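Probable WRKY transcription factor 52 (PDB 4C6S) acts as an intracellular plant disease resistance protein and W-box-binding transcription factor that pairs with RPS4 to recognise the bacterial effectors AvrRps4 and PopP2. Local coordinates at residues S95-D100 with S117-S122; S60-P65 with Q91-V96; S22-A27 with I130-I135; E72-K77 with S109-R114. All coordinates share one frame; numbering follows the deposited sequence.

Contact 1 of 4, residues S95-D100 with S117-S122; sequences SVLYGD and SRIHQS. With NA (sodium ion), chain G; SO4 (sulfate ion), chain F.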
loop_
_atom_site.group_PDB
_atom_site.type_symbol
_atom_site.label_atom_id
_atom_site.label_comp_id
_atom_site.label_asym_id
_atom_site.label_seq_id
_atom_site.Cartn_x
_atom_site.Cartn_y
_atom_site.Cartn_z
ATOM N N SER A 95 -11.847 3.655 13.282
ATOM C CA SER A 95 -11.459 4.797 12.456
ATOM C C SER A 95 -9.966 4.750 12.188
ATOM O O SER A 95 -9.186 4.394 13.061
ATOM C CB SER A 95 -11.802 6.116 13.155
ATOM O OG SER A 95 -13.209 6.268 13.265
ATOM N N VAL A 96 -9.577 5.115 10.972
ATOM C CA VAL A 96 -8.162 5.091 10.613
ATOM C C VAL A 96 -7.789 6.450 10.060
ATOM O O VAL A 96 -8.345 6.887 9.037
ATOM C CB VAL A 96 -7.880 4.020 9.538
ATOM C CG1 VAL A 96 -6.394 3.986 9.187
ATOM C CG2 VAL A 96 -8.337 2.622 10.017
ATOM N N LEU A 97 -6.863 7.134 10.741
ATOM C CA LEU A 97 -6.399 8.438 10.276
ATOM C C LEU A 97 -5.211 8.170 9.376
ATOM O O LEU A 97 -4.100 7.933 9.861
ATOM C CB LEU A 97 -5.989 9.339 11.442
ATOM C CG LEU A 97 -7.098 9.645 12.432
ATOM C CD1 LEU A 97 -6.594 10.562 13.557
ATOM C CD2 LEU A 97 -8.247 10.331 11.704
ATOM N N TYR A 98 -5.448 8.179 8.067
ATOM C CA TYR A 98 -4.416 7.772 7.120
ATOM C C TYR A 98 -3.849 8.964 6.359
ATOM O O TYR A 98 -4.599 9.771 5.799
ATOM C CB TYR A 98 -4.957 6.729 6.127
ATOM C CG TYR A 98 -3.875 6.301 5.168
ATOM C CD1 TYR A 98 -2.860 5.445 5.584
ATOM C CD2 TYR A 98 -3.825 6.794 3.874
ATOM C CE1 TYR A 98 -1.824 5.086 4.726
ATOM C CE2 TYR A 98 -2.804 6.433 3.011
ATOM C CZ TYR A 98 -1.814 5.571 3.444
ATOM O OH TYR A 98 -0.802 5.224 2.597
ATOM N N GLY A 99 -2.523 9.084 6.320
ATOM C CA GLY A 99 -1.906 10.125 5.520
ATOM C C GLY A 99 -0.491 10.401 5.980
ATOM O O GLY A 99 -0.155 10.107 7.130
ATOM N N ASP A 100 0.323 10.972 5.098
ATOM C CA ASP A 100 1.736 11.229 5.399
ATOM C C ASP A 100 1.987 12.592 6.031
ATOM O O ASP A 100 3.136 12.982 6.240
ATOM C CB ASP A 100 2.610 11.086 4.141
ATOM C CG ASP A 100 2.256 12.086 3.048
ATOM O OD1 ASP A 100 1.416 12.980 3.271
ATOM O OD2 ASP A 100 2.844 11.986 1.950
ATOM N N SER A 117 -13.839 6.418 19.458
ATOM C CA SER A 117 -12.652 6.295 20.299
ATOM C C SER A 117 -11.701 5.204 19.834
ATOM O O SER A 117 -10.576 5.099 20.336
ATOM C CB SER A 117 -13.067 6.025 21.742
ATOM O OG SER A 117 -13.908 4.886 21.797
ATOM N N ARG A 118 -12.148 4.377 18.891
ATOM C CA ARG A 118 -11.291 3.318 18.354
ATOM C C ARG A 118 -10.587 3.833 17.110
ATOM O O ARG A 118 -11.192 3.948 16.039
ATOM C CB ARG A 118 -12.106 2.065 18.043
ATOM C CG ARG A 118 -12.760 1.479 19.279
ATOM C CD ARG A 118 -13.498 0.199 18.954
ATOM N NE ARG A 118 -12.605 -0.832 18.433
ATOM C CZ ARG A 118 -13.030 -1.994 17.951
ATOM N NH1 ARG A 118 -14.330 -2.256 17.925
ATOM N NH2 ARG A 118 -12.163 -2.889 17.496
ATOM N N ILE A 119 -9.308 4.163 17.272
ATOM C CA ILE A 119 -8.594 4.959 16.293
ATOM C C ILE A 119 -7.207 4.363 16.019
ATOM O O ILE A 119 -6.446 4.060 16.950
ATOM C CB ILE A 119 -8.447 6.420 16.799
ATOM C CG1 ILE A 119 -9.815 7.034 17.111
ATOM C CG2 ILE A 119 -7.691 7.276 15.793
ATOM C CD1 ILE A 119 -9.720 8.410 17.758
ATOM N N HIS A 120 -6.904 4.163 14.739
ATOM C CA HIS A 120 -5.564 3.795 14.285
ATOM C C HIS A 120 -5.046 4.978 13.475
ATOM O O HIS A 120 -5.835 5.687 12.850
ATOM C CB HIS A 120 -5.639 2.541 13.407
ATOM C CG HIS A 120 -6.103 1.327 14.147
ATOM N ND1 HIS A 120 -5.228 0.449 14.747
ATOM C CD2 HIS A 120 -7.348 0.860 14.407
ATOM C CE1 HIS A 120 -5.914 -0.512 15.346
ATOM N NE2 HIS A 120 -7.201 -0.284 15.159
ATOM N N GLN A 121 -3.736 5.217 13.497
ATOM C CA GLN A 121 -3.179 6.375 12.784
ATOM C C GLN A 121 -1.879 6.055 12.061
ATOM O O GLN A 121 -1.042 5.296 12.562
ATOM C CB GLN A 121 -2.857 7.520 13.764
ATOM C CG GLN A 121 -3.875 7.799 14.840
ATOM C CD GLN A 121 -3.293 8.687 15.928
ATOM O OE1 GLN A 121 -2.479 9.573 15.653
ATOM N NE2 GLN A 121 -3.684 8.432 17.175
ATOM N N SER A 122 -1.689 6.670 10.896
ATOM C CA SER A 122 -0.365 6.712 10.275
ATOM C C SER A 122 0.637 7.326 11.250
ATOM O O SER A 122 0.299 8.252 12.007
ATOM C CB SER A 122 -0.398 7.579 9.014
ATOM O OG SER A 122 -1.184 6.988 7.994
HETATM NA NA NA G . -2.568 0.990 14.918
HETATM S S SO4 F . -1.647 4.032 16.590
HETATM O O1 SO4 F . -2.309 3.658 15.341
HETATM O O2 SO4 F . -1.730 2.926 17.543
HETATM O O3 SO4 F . -2.325 5.199 17.146
HETATM O O4 SO4 F . -0.240 4.334 16.331
HETATM O O HOH W 1 -13.686 4.981 15.667
#
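The imidazole of His120, its CG anti to the carbonyl carbon (chi1 -65°), turns an edge to Ser95 O, which lies near the ring plane, while His120 ND1 holds a sodium ion in that plane at 2.7 Å. Glu134 and SO4 O1 also bind the ion; His120 NE2 is hydrogen-bonded to Asp138. The sulfate, probably from the crystallisation liquor, takes a hydrogen bond from Gln121 N, with N to SO4 O1 2.8 Å, linking the metal to the strand backbone. A second flat group, the Tyr98 ring, stacks with Phe20 and is met obliquely by Ser122 OG, 3.3 Å from Tyr98 CD1. Strands 95-98 and 119-121 run parallel at 19°, the last two strands of the TIR-domain sheet, and helix 104-113 makes the beta-alpha-beta crossover between them. Four backbone bonds zip them together: Ser95 N to Arg118 O, His120 N to Ser95 O, Leu97 N to His120 O and Ser122 N to Leu97 O. Ser122 OG then takes over from the backbone, accepting from Gly99 N at 3.0 Å in a nearly straight bond (167°). Leu97 lies under helix 104-113, with its CD1 4.1 Å from Ile119 CG2; Gln121 points the same way alongside it, and its OE1 bonds Arg104. At the start of the pair a water bridges Ser95 OG and Arg118 O, donating to the carbonyl at 2.7 Å.

Contact 2 of 4, residues S60-P65 with Q91-V96; sequences SVMVLP and QAVVSV
Val61 and Val96 lie obliquely to each other, Val61 CG1 4.0 Å from Val96 CG2. On the same face Val61 CG2 leans on Val94 CB, and Val63 CG2 on Val96 CB at 4.3 Å. Strand 8-12 and helix 128-143 lie around this valine layer, with Val63 on Ile10 and Val96 on Ile135. Strands 60-65 and 92-96 are parallel neighbours in the middle of the five-stranded sheet, whose 2-1-3-4-5 order is that of the flavodoxin-like fold of TIR domains; helix 74-82 provides the crossover. Five backbone hydrogen bonds join them, from Ser60 N to Ala92 O through to Leu64 N to Val96 O. On the face of Met62, Val93 and Ser95, Met62 SD rests 4.2 Å from Val93 CG1, and the chain bends at chi3 (53°), which places Met62 CE near Trp74 of helix 74-82, while Leu64 brings CD1 to 4.1 Å from Ser95 CB. At the N-terminal end Gln91 CG is anti to the backbone N (chi1 168°), and the chain runs on extended; Gln91 OE1 lies 3.5 Å from Ser60 CB. One water completes this end, accepting from Ser60 OG and donating to Gln91 OE1, both at 2.8 Å. Gln91 NE2 donates to the carbonyls of Ile54 and Ala57.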
loop_
_atom_site.group_PDB
_atom_site.type_symbol
_atom_site.label_atom_id
_atom_site.label_comp_id
_atom_site.label_asym_id
_atom_site.label_seq_id
_atom_site.Cartn_x
_atom_site.Cartn_y
_atom_site.Cartn_z
ATOM N N SER A 60 -17.615 -1.444 10.846
ATOM C CA SER A 60 -17.435 -0.382 9.868
ATOM C C SER A 60 -16.068 0.244 10.089
ATOM O O SER A 60 -15.811 0.836 11.138
ATOM C CB SER A 60 -18.549 0.659 10.035
ATOM O OG SER A 60 -18.397 1.738 9.135
ATOM N N VAL A 61 -15.171 0.081 9.119
ATOM C CA VAL A 61 -13.839 0.678 9.217
ATOM C C VAL A 61 -13.806 1.913 8.328
ATOM O O VAL A 61 -13.852 1.793 7.099
ATOM C CB VAL A 61 -12.762 -0.285 8.736
ATOM C CG1 VAL A 61 -11.384 0.401 8.767
ATOM C CG2 VAL A 61 -12.754 -1.546 9.579
ATOM N N MET A 62 -13.743 3.097 8.938
ATOM C CA MET A 62 -13.709 4.342 8.180
ATOM C C MET A 62 -12.263 4.759 7.993
ATOM O O MET A 62 -11.579 5.067 8.968
ATOM C CB MET A 62 -14.463 5.442 8.925
ATOM C CG MET A 62 -15.947 5.111 9.090
ATOM S SD MET A 62 -16.931 6.398 9.891
ATOM C CE MET A 62 -16.511 7.785 8.903
ATOM N N VAL A 63 -11.786 4.723 6.753
ATOM C CA VAL A 63 -10.431 5.177 6.461
ATOM C C VAL A 63 -10.526 6.621 6.042
ATOM O O VAL A 63 -11.128 6.952 5.014
ATOM C CB VAL A 63 -9.783 4.355 5.353
ATOM C CG1 VAL A 63 -8.418 4.944 5.013
ATOM C CG2 VAL A 63 -9.653 2.907 5.804
ATOM N N LEU A 64 -9.964 7.497 6.867
ATOM C CA LEU A 64 -10.214 8.923 6.748
ATOM C C LEU A 64 -9.027 9.599 6.103
ATOM O O LEU A 64 -7.886 9.160 6.297
ATOM C CB LEU A 64 -10.466 9.521 8.134
ATOM C CG LEU A 64 -11.713 8.934 8.805
ATOM C CD1 LEU A 64 -11.669 9.108 10.313
ATOM C CD2 LEU A 64 -12.974 9.569 8.232
ATOM N N PRO A 65 -9.287 10.652 5.306
ATOM C CA PRO A 65 -8.204 11.409 4.663
ATOM C C PRO A 65 -7.561 12.349 5.674
ATOM O O PRO A 65 -7.914 13.526 5.778
ATOM C CB PRO A 65 -8.926 12.189 3.565
ATOM C CG PRO A 65 -10.319 12.393 4.103
ATOM C CD PRO A 65 -10.626 11.166 4.937
ATOM N N GLN A 91 -23.106 -3.032 15.441
ATOM C CA GLN A 91 -21.998 -2.681 14.565
ATOM C C GLN A 91 -20.968 -1.829 15.274
ATOM O O GLN A 91 -21.296 -0.789 15.845
ATOM C CB GLN A 91 -22.494 -1.947 13.319
ATOM C CG GLN A 91 -21.387 -1.305 12.505
ATOM C CD GLN A 91 -21.918 -0.493 11.343
ATOM O OE1 GLN A 91 -21.823 0.735 11.328
ATOM N NE2 GLN A 91 -22.473 -1.177 10.357
ATOM N N ALA A 92 -19.717 -2.272 15.224
ATOM C CA ALA A 92 -18.607 -1.491 15.755
ATOM C C ALA A 92 -18.045 -0.574 14.686
ATOM O O ALA A 92 -18.067 -0.904 13.499
ATOM C CB ALA A 92 -17.518 -2.402 16.255
ATOM N N VAL A 93 -17.500 0.559 15.113
ATOM C CA VAL A 93 -16.870 1.489 14.196
ATOM C C VAL A 93 -15.384 1.650 14.534
ATOM O O VAL A 93 -15.016 1.942 15.673
ATOM C CB VAL A 93 -17.574 2.862 14.199
ATOM C CG1 VAL A 93 -16.876 3.808 13.233
ATOM C CG2 VAL A 93 -19.049 2.701 13.833
ATOM N N VAL A 94 -14.527 1.420 13.550
ATOM C CA VAL A 94 -13.095 1.608 13.751
ATOM C C VAL A 94 -12.643 2.701 12.792
ATOM O O VAL A 94 -13.031 2.692 11.620
ATOM C CB VAL A 94 -12.326 0.307 13.469
ATOM C CG1 VAL A 94 -10.820 0.527 13.625
ATOM C CG2 VAL A 94 -12.809 -0.794 14.409
ATOM N N SER A 95 -11.847 3.655 13.282
ATOM C CA SER A 95 -11.459 4.797 12.456
ATOM C C SER A 95 -9.966 4.750 12.188
ATOM O O SER A 95 -9.186 4.394 13.061
ATOM C CB SER A 95 -11.802 6.116 13.155
ATOM O OG SER A 95 -13.209 6.268 13.265
ATOM N N VAL A 96 -9.577 5.115 10.972
ATOM C CA VAL A 96 -8.162 5.091 10.613
ATOM C C VAL A 96 -7.789 6.450 10.060
ATOM O O VAL A 96 -8.345 6.887 9.037
ATOM C CB VAL A 96 -7.880 4.020 9.538
ATOM C CG1 VAL A 96 -6.394 3.986 9.187
ATOM C CG2 VAL A 96 -8.337 2.622 10.017
HETATM O O HOH W 2 -20.837 2.847 9.865
#

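Contact 3 of 4, residues S22-A27 with I130-I135; sequences SHLSEA and ILVEEI. With NA (sodium ion), chain H; NA (sodium ion), chain G.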
loop_
_atom_site.group_PDB
_atom_site.type_symbol
_atom_site.label_atom_id
_atom_site.label_comp_id
_atom_site.label_asym_id
_atom_site.label_seq_id
_atom_site.Cartn_x
_atom_site.Cartn_y
_atom_site.Cartn_z
ATOM N N SER A 22 -6.649 -1.159 -0.674
ATOM C CA SER A 22 -6.661 -2.454 -1.363
ATOM C C SER A 22 -5.831 -3.449 -0.540
ATOM O O SER A 22 -6.148 -4.640 -0.479
ATOM C CB SER A 22 -6.152 -2.346 -2.806
ATOM O OG SER A 22 -4.746 -2.187 -2.867
ATOM N N HIS A 23 -4.784 -2.957 0.108
ATOM C CA HIS A 23 -3.964 -3.829 0.942
ATOM C C HIS A 23 -4.718 -4.209 2.196
ATOM O O HIS A 23 -4.605 -5.344 2.668
ATOM C CB HIS A 23 -2.633 -3.165 1.314
ATOM C CG HIS A 23 -1.814 -2.773 0.131
ATOM N ND1 HIS A 23 -1.184 -3.688 -0.681
ATOM C CD2 HIS A 23 -1.517 -1.550 -0.380
ATOM C CE1 HIS A 23 -0.530 -3.051 -1.640
ATOM N NE2 HIS A 23 -0.713 -1.748 -1.467
ATOM N N LEU A 24 -5.468 -3.257 2.746
ATOM C CA LEU A 24 -6.263 -3.510 3.950
ATOM C C LEU A 24 -7.341 -4.549 3.662
ATOM O O LEU A 24 -7.524 -5.492 4.433
ATOM C CB LEU A 24 -6.901 -2.209 4.472
ATOM C CG LEU A 24 -7.809 -2.341 5.710
ATOM C CD1 LEU A 24 -7.063 -2.969 6.895
ATOM C CD2 LEU A 24 -8.357 -0.971 6.102
ATOM N N SER A 25 -8.047 -4.386 2.544
ATOM C CA SER A 25 -9.050 -5.357 2.126
ATOM C C SER A 25 -8.462 -6.751 1.940
ATOM O O SER A 25 -9.061 -7.758 2.368
ATOM C CB SER A 25 -9.705 -4.908 0.811
ATOM O OG SER A 25 -10.702 -5.816 0.384
ATOM N N GLU A 26 -7.309 -6.824 1.280
ATOM C CA GLU A 26 -6.716 -8.129 1.007
ATOM C C GLU A 26 -6.231 -8.764 2.309
ATOM O O GLU A 26 -6.292 -9.986 2.469
ATOM C CB GLU A 26 -5.583 -8.010 -0.019
ATOM C CG GLU A 26 -4.726 -9.261 -0.187
ATOM C CD GLU A 26 -5.474 -10.441 -0.797
ATOM O OE1 GLU A 26 -6.619 -10.266 -1.279
ATOM O OE2 GLU A 26 -4.899 -11.550 -0.799
ATOM N N ALA A 27 -5.755 -7.948 3.242
ATOM C CA ALA A 27 -5.280 -8.497 4.513
ATOM C C ALA A 27 -6.441 -9.046 5.343
ATOM O O ALA A 27 -6.323 -10.093 5.988
ATOM C CB ALA A 27 -4.491 -7.440 5.288
ATOM N N ILE A 130 2.571 -2.427 8.426
ATOM C CA ILE A 130 2.368 -2.601 9.866
ATOM C C ILE A 130 1.006 -2.029 10.272
ATOM O O ILE A 130 0.256 -2.670 11.014
ATOM C CB ILE A 130 3.499 -1.951 10.684
ATOM C CG1 ILE A 130 4.824 -2.650 10.402
ATOM C CG2 ILE A 130 3.191 -2.053 12.182
ATOM C CD1 ILE A 130 4.882 -4.058 10.953
ATOM N N LEU A 131 0.672 -0.845 9.763
ATOM C CA LEU A 131 -0.622 -0.216 10.059
ATOM C C LEU A 131 -1.767 -1.134 9.651
ATOM O O LEU A 131 -2.713 -1.335 10.427
ATOM C CB LEU A 131 -0.755 1.132 9.348
ATOM C CG LEU A 131 -2.100 1.845 9.505
ATOM C CD1 LEU A 131 -2.423 2.090 11.001
ATOM C CD2 LEU A 131 -2.058 3.180 8.728
ATOM N N VAL A 132 -1.679 -1.707 8.455
ATOM C CA VAL A 132 -2.693 -2.678 8.035
ATOM C C VAL A 132 -2.795 -3.835 9.025
ATOM O O VAL A 132 -3.902 -4.211 9.432
ATOM C CB VAL A 132 -2.423 -3.223 6.622
ATOM C CG1 VAL A 132 -3.290 -4.465 6.331
ATOM C CG2 VAL A 132 -2.710 -2.141 5.595
ATOM N N GLU A 133 -1.657 -4.412 9.399
ATOM C CA GLU A 133 -1.678 -5.542 10.330
ATOM C C GLU A 133 -2.297 -5.134 11.659
ATOM O O GLU A 133 -2.990 -5.929 12.287
ATOM C CB GLU A 133 -0.273 -6.091 10.575
ATOM C CG GLU A 133 0.326 -6.826 9.385
ATOM C CD GLU A 133 1.677 -7.454 9.702
ATOM O OE1 GLU A 133 2.431 -6.881 10.521
ATOM O OE2 GLU A 133 1.982 -8.523 9.127
ATOM N N GLU A 134 -2.047 -3.898 12.086
ATOM C CA GLU A 134 -2.613 -3.414 13.346
ATOM C C GLU A 134 -4.124 -3.318 13.260
ATOM O O GLU A 134 -4.830 -3.680 14.200
ATOM C CB GLU A 134 -1.998 -2.061 13.721
ATOM C CG GLU A 134 -0.559 -2.220 14.146
ATOM C CD GLU A 134 0.148 -0.909 14.393
ATOM O OE1 GLU A 134 -0.348 0.140 13.922
ATOM O OE2 GLU A 134 1.206 -0.939 15.057
ATOM N N ILE A 135 -4.621 -2.813 12.136
ATOM C CA ILE A 135 -6.062 -2.684 11.964
ATOM C C ILE A 135 -6.694 -4.074 11.925
ATOM O O ILE A 135 -7.712 -4.318 12.583
ATOM C CB ILE A 135 -6.395 -1.930 10.672
ATOM C CG1 ILE A 135 -5.863 -0.501 10.779
ATOM C CG2 ILE A 135 -7.907 -1.943 10.430
ATOM C CD1 ILE A 135 -5.674 0.185 9.403
HETATM NA NA NA H . -8.477 -8.835 -1.804
HETATM NA NA NA G . -2.568 0.990 14.918
#
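Apolar packing does the joining here, and its tightest point is Val132 CG1 against Ala27 CB at 3.4 Å, closer than usual for two methyl carbons. Val132 meets helix 20-30 with both branches: CG1, anti to the backbone N (chi1 167°), also approaches Leu24 CA at 3.9 Å, while CG2 lies 4.1 Å from Leu24 N. A turn on from Val132, Ile135 crosses the same Leu24 at about a right angle, with Leu24 CD1 3.8 Å from Ile135 CG2. The short axes pass 9.6 Å apart at -44°, and the close packing falls at the small Ala27. Metal coordination lies off this apolar seam: Glu26 OE1 holds one sodium ion at 2.4 Å, and Glu134 OE1 holds another at 2.6 Å, the one also bound by His120. Glu26 OE2 meanwhile forms a salt bridge to Arg29. Contacts between subunits make up the third kind. Ser22 OG is hydrogen-bonded to Ser129 N of the second subunit, His23 stacks with His23 of that subunit, and Val132 packs on the same foreign histidine. Helices 20-30 and 128-143 thus pack within one chain and together present a paired surface to the second subunit, consistent with the AE interface of plant TIR domains, which has a Ser-His pair at its centre.

Contact 4 of 4, residues E72-K77 with S109-R114; sequences EVWLDK and SELDFR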
loop_
_atom_site.group_PDB
_atom_site.type_symbol
_atom_site.label_atom_id
_atom_site.label_comp_id
_atom_site.label_asym_id
_atom_site.label_seq_id
_atom_site.Cartn_x
_atom_site.Cartn_y
_atom_site.Cartn_z
ATOM N N GLU A 72 -13.888 20.068 6.391
ATOM C CA GLU A 72 -14.269 20.035 4.978
ATOM C C GLU A 72 -14.534 18.614 4.501
ATOM O O GLU A 72 -14.877 18.396 3.337
ATOM C CB GLU A 72 -13.164 20.622 4.106
ATOM C CG GLU A 72 -12.736 22.020 4.456
ATOM C CD GLU A 72 -11.724 22.546 3.468
ATOM O OE1 GLU A 72 -10.523 22.230 3.619
ATOM O OE2 GLU A 72 -12.135 23.260 2.529
ATOM N N VAL A 73 -14.356 17.652 5.397
ATOM C CA VAL A 73 -14.456 16.242 5.034
ATOM C C VAL A 73 -15.618 15.530 5.720
ATOM O O VAL A 73 -16.372 14.801 5.072
ATOM C CB VAL A 73 -13.149 15.494 5.376
ATOM C CG1 VAL A 73 -13.329 13.992 5.221
ATOM C CG2 VAL A 73 -12.014 15.999 4.497
ATOM N N TRP A 74 -15.762 15.722 7.028
ATOM C CA TRP A 74 -16.669 14.862 7.787
ATOM C C TRP A 74 -18.126 14.957 7.337
ATOM O O TRP A 74 -18.681 13.994 6.809
ATOM C CB TRP A 74 -16.594 15.107 9.305
ATOM C CG TRP A 74 -17.529 14.150 9.990
ATOM C CD1 TRP A 74 -18.847 14.366 10.330
ATOM C CD2 TRP A 74 -17.248 12.791 10.337
ATOM N NE1 TRP A 74 -19.382 13.226 10.890
ATOM C CE2 TRP A 74 -18.423 12.245 10.902
ATOM C CE3 TRP A 74 -16.110 11.987 10.237
ATOM C CZ2 TRP A 74 -18.484 10.928 11.369
ATOM C CZ3 TRP A 74 -16.171 10.692 10.704
ATOM C CH2 TRP A 74 -17.351 10.172 11.260
ATOM N N LEU A 75 -18.748 16.109 7.570
ATOM C CA LEU A 75 -20.165 16.275 7.240
ATOM C C LEU A 75 -20.412 15.997 5.763
ATOM O O LEU A 75 -21.445 15.437 5.376
ATOM C CB LEU A 75 -20.631 17.692 7.579
ATOM C CG LEU A 75 -20.744 18.063 9.060
ATOM C CD1 LEU A 75 -21.107 19.528 9.211
ATOM C CD2 LEU A 75 -21.778 17.198 9.737
ATOM N N ASP A 76 -19.443 16.384 4.940
ATOM C CA ASP A 76 -19.577 16.280 3.496
ATOM C C ASP A 76 -19.549 14.832 3.003
ATOM O O ASP A 76 -20.287 14.472 2.083
ATOM C CB ASP A 76 -18.466 17.081 2.820
ATOM C CG ASP A 76 -18.607 17.111 1.317
ATOM O OD1 ASP A 76 -19.755 17.195 0.825
ATOM O OD2 ASP A 76 -17.568 17.047 0.626
ATOM N N LYS A 77 -18.707 14.002 3.617
ATOM C CA LYS A 77 -18.416 12.684 3.058
ATOM C C LYS A 77 -18.612 11.509 4.004
ATOM O O LYS A 77 -18.943 10.415 3.559
ATOM C CB LYS A 77 -16.974 12.636 2.545
ATOM C CG LYS A 77 -16.700 13.471 1.315
ATOM C CD LYS A 77 -15.291 13.225 0.799
ATOM C CE LYS A 77 -14.933 14.187 -0.328
ATOM N NZ LYS A 77 -13.617 13.823 -0.947
ATOM N N SER A 109 -9.835 15.600 17.650
ATOM C CA SER A 109 -10.931 16.428 18.159
ATOM C C SER A 109 -12.225 16.061 17.445
ATOM O O SER A 109 -13.271 15.851 18.077
ATOM C CB SER A 109 -10.619 17.909 17.945
ATOM O OG SER A 109 -11.699 18.718 18.385
ATOM N N GLU A 110 -12.146 15.990 16.122
ATOM C CA GLU A 110 -13.298 15.641 15.305
ATOM C C GLU A 110 -13.872 14.296 15.732
ATOM O O GLU A 110 -15.074 14.182 15.986
ATOM C CB GLU A 110 -12.909 15.613 13.826
ATOM C CG GLU A 110 -14.066 15.255 12.874
ATOM C CD GLU A 110 -15.054 16.391 12.657
ATOM O OE1 GLU A 110 -14.679 17.573 12.825
ATOM O OE2 GLU A 110 -16.215 16.099 12.295
ATOM N N LEU A 111 -13.018 13.279 15.836
ATOM C CA LEU A 111 -13.520 11.941 16.160
ATOM C C LEU A 111 -14.147 11.884 17.556
ATOM O O LEU A 111 -15.187 11.253 17.744
ATOM C CB LEU A 111 -12.431 10.882 15.997
ATOM C CG LEU A 111 -11.934 10.726 14.563
ATOM C CD1 LEU A 111 -10.809 9.700 14.509
ATOM C CD2 LEU A 111 -13.062 10.336 13.614
ATOM N N ASP A 112 -13.519 12.551 18.523
ATOM C CA ASP A 112 -14.082 12.638 19.868
ATOM C C ASP A 112 -15.472 13.269 19.848
ATOM O O ASP A 112 -16.391 12.800 20.533
ATOM C CB ASP A 112 -13.161 13.436 20.791
ATOM C CG ASP A 112 -13.788 13.698 22.143
ATOM O OD1 ASP A 112 -13.728 12.806 23.012
ATOM O OD2 ASP A 112 -14.352 14.793 22.330
ATOM N N PHE A 113 -15.631 14.325 19.054
ATOM C CA PHE A 113 -16.924 15.004 18.923
ATOM C C PHE A 113 -17.979 14.068 18.328
ATOM O O PHE A 113 -19.164 14.167 18.665
ATOM C CB PHE A 113 -16.758 16.260 18.056
ATOM C CG PHE A 113 -18.018 17.078 17.891
ATOM C CD1 PHE A 113 -18.519 17.830 18.943
ATOM C CD2 PHE A 113 -18.662 17.130 16.663
ATOM C CE1 PHE A 113 -19.671 18.611 18.788
ATOM C CE2 PHE A 113 -19.816 17.903 16.494
ATOM C CZ PHE A 113 -20.314 18.640 17.558
ATOM N N ARG A 114 -17.544 13.154 17.461
ATOM C CA ARG A 114 -18.448 12.179 16.843
ATOM C C ARG A 114 -18.665 10.951 17.733
ATOM O O ARG A 114 -19.383 10.015 17.356
ATOM C CB ARG A 114 -17.922 11.740 15.467
ATOM C CG ARG A 114 -17.669 12.876 14.487
ATOM C CD ARG A 114 -18.902 13.736 14.241
ATOM N NE ARG A 114 -18.526 14.956 13.537
ATOM C CZ ARG A 114 -19.347 15.965 13.270
ATOM N NH1 ARG A 114 -20.616 15.915 13.639
ATOM N NH2 ARG A 114 -18.891 17.042 12.638
#
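Trp74, at the start of helix 74-82 where the turn widens to a pi-type one, has its CA 8.3 Å from that of Glu110 in helix 104-113. These are the crossover helices after strands 59-65 and 92-98, packed beside each other on one face of the sheet, with Trp74 on Met62 and Leu111 on Leu64. CB of Trp74 points toward helix 104-113; CG is anti to the backbone N (chi1 -178°). Over one face of the indole Arg114 slides past in the opposite direction, its guanidinium only 8° from parallel to the ring. Arg114 CD makes a CH-pi contact with the five-membered ring, 3.8 Å from its centroid, and CG lies nearer the rim. Arg114 NE lies over the ring face, 3.3 Å from Trp74 NE1; both are donors and do not bond. Trp74 CD1 lies 3.1 Å above one face of the guanidinium, and Phe113 CD2 against the opposite face, over its centre. Glu110 OE2 accepts side-on from Arg114 NE and NH2, 2.9 Å each, both from one face of the carboxylate. The same Glu110 OE2 rests 3.2 Å from Trp74 CB. Inward, Trp74 CZ3 meets Leu111 CD2 at 4.3 Å, while the Leu75 side chain crosses that of Arg114 at about a right angle, its CD2 near NH2. The guanidinium has its edge held by the carboxylate and both faces covered by aromatic carbons, which should hold its rotation; the ion pair probably tempers the positive charge laid over the buried indole.

Overall arrangement
From the N terminus, helix 20-30 opens the longest loop, which contact 3 closes at helix 128-143; contacts 1, 2 and 4 all nest inside it. Strand 59-65 opens contact 2, closed at residues 91-96. Before that, residues 72-77 open contact 4, so contacts 2 and 4 cross. Contact 1 begins at Ser95, sharing Ser95 and Val96 with contact 2, and closes at 117-122 after contact 4 has closed, crossing it in turn. Contacts 1 and 2 knit neighbouring strands of the parallel sheet. Contacts 3 and 4 join helix pairs on opposite sides of the chain's centre, reaching the strands through Leu24 and Ile135, and through Trp74 and Leu111.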